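PDB 4R3L: N-alpha-acetyltransferase from Sulfolobus solfataricus P2, which transfers the acetyl group of acetyl-CoA to the free alpha-amino group at protein N-termini, preferring those that begin with serine. Local coordinates for residues 56-60 against 61-65. Sequence-based numbering, arbitrary orientation.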
# COMPACT_ATOMS: atom_id res chain seq x y z
N ALA A 56 1.99 6.03 -10.43
CA ALA A 56 3.12 5.96 -11.35
C ALA A 56 2.58 6.18 -12.74
O ALA A 56 1.57 5.58 -13.11
CB ALA A 56 3.81 4.62 -11.26
N ILE A 57 3.26 7.03 -13.50
CA ILE A 57 2.79 7.44 -14.81
C ILE A 57 3.79 7.04 -15.90
O ILE A 57 4.98 7.28 -15.75
CB ILE A 57 2.59 8.96 -14.88
CG1 ILE A 57 1.62 9.42 -13.79
CG2 ILE A 57 2.13 9.38 -16.29
CD1 ILE A 57 0.23 8.89 -13.97
N VAL A 58 3.29 6.42 -16.97
CA VAL A 58 4.07 6.27 -18.19
C VAL A 58 3.31 6.88 -19.36
O VAL A 58 2.17 6.49 -19.63
CB VAL A 58 4.37 4.80 -18.51
CG1 VAL A 58 5.05 4.70 -19.86
CG2 VAL A 58 5.27 4.20 -17.43
N ASP A 59 3.94 7.84 -20.04
CA ASP A 59 3.31 8.57 -21.15
C ASP A 59 1.83 8.87 -20.92
O ASP A 59 0.95 8.34 -21.61
CB ASP A 59 3.51 7.81 -22.46
CG ASP A 59 4.72 8.29 -23.24
OD1 ASP A 59 5.02 9.51 -23.20
OD2 ASP A 59 5.38 7.46 -23.91
N ASN A 60 1.56 9.69 -19.90
CA ASN A 60 0.21 10.14 -19.56
C ASN A 60 -0.76 9.04 -19.09
O ASN A 60 -1.93 9.33 -18.84
CB ASN A 60 -0.42 10.88 -20.75
CG ASN A 60 0.53 11.88 -21.38
OD1 ASN A 60 1.66 12.05 -20.93
ND2 ASN A 60 0.07 12.55 -22.43
N SER A 61 -0.30 7.80 -18.97
CA SER A 61 -1.15 6.73 -18.43
C SER A 61 -0.74 6.32 -17.02
O SER A 61 0.44 6.26 -16.71
CB SER A 61 -1.12 5.50 -19.35
OG SER A 61 -1.82 5.73 -20.56
N VAL A 62 -1.71 6.03 -16.16
CA VAL A 62 -1.40 5.46 -14.84
C VAL A 62 -1.05 3.99 -15.01
O VAL A 62 -1.83 3.24 -15.59
CB VAL A 62 -2.59 5.61 -13.86
CG1 VAL A 62 -2.29 4.93 -12.54
CG2 VAL A 62 -2.92 7.09 -13.65
N VAL A 63 0.11 3.57 -14.50
CA VAL A 63 0.50 2.17 -14.61
C VAL A 63 0.66 1.50 -13.24
O VAL A 63 0.92 0.30 -13.16
CB VAL A 63 1.81 2.01 -15.39
CG1 VAL A 63 1.63 2.50 -16.82
CG2 VAL A 63 2.96 2.76 -14.68
N GLY A 64 0.51 2.27 -12.17
CA GLY A 64 0.63 1.71 -10.84
C GLY A 64 0.13 2.69 -9.81
O GLY A 64 -0.02 3.87 -10.12
N TYR A 65 -0.16 2.22 -8.60
CA TYR A 65 -0.61 3.14 -7.57
C TYR A 65 -0.35 2.56 -6.20
O TYR A 65 -0.13 1.35 -6.06
CB TYR A 65 -2.12 3.44 -7.73
CG TYR A 65 -2.98 2.25 -7.38
CD1 TYR A 65 -3.45 2.07 -6.09
CD2 TYR A 65 -3.29 1.28 -8.33
CE1 TYR A 65 -4.23 0.97 -5.76
CE2 TYR A 65 -4.06 0.17 -8.01
CZ TYR A 65 -4.51 0.02 -6.72
OH TYR A 65 -5.29 -1.08 -6.39
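Ser61 and Val58 close the turn with a reciprocal pair of backbone hydrogen bonds: Ser61 N donates to Val58 O at 2.9 Å, and Val58 N returns one to Ser61 O. Between them Asp59 and Asn60, both with positive phi, make the type I' corner. Ser61 O also receives a CA-H...O contact from Ile57 CA at 3.2 Å. Next comes Val62, whose CG2 meets Ile57 CD1 at 3.6 Å on the face turned to helix 22-32; in Ile57, chi1 (-56°) sets CG1 beside the backbone N and chi2 (-65°) then turns CD1 onto Val62 CG2. With an alanine at Ile57 the CD1 contact is gone, which would probably leave Val62 CG2 without this neighbour and open a gap beside Thr13 and Arg15. Val63 N donates a hydrogen bond to Ala56 O at 2.8 Å, and Val63 CG2 reaches the side chains of Val58 and Ala56, which lie on the other face, at 3.9 Å from Val58 CG2 and 4.0 Å from Ala56 CB. Gly64 O then accepts a hydrogen bond from Ala56 N at 3.0 Å. Since Ile57 pairs with Val62 while Ala56 pairs with Gly64, Val63 is the extra residue of a beta bulge, and Gly64 N is buried there with no partner anywhere in the model. Together these bonds define a tight two-residue beta hairpin, joining strands 54-58 and 61-72 of the GNAT sheet, with Ala56 and Val63 packed on the acetyl-CoA-binding residue Ile103.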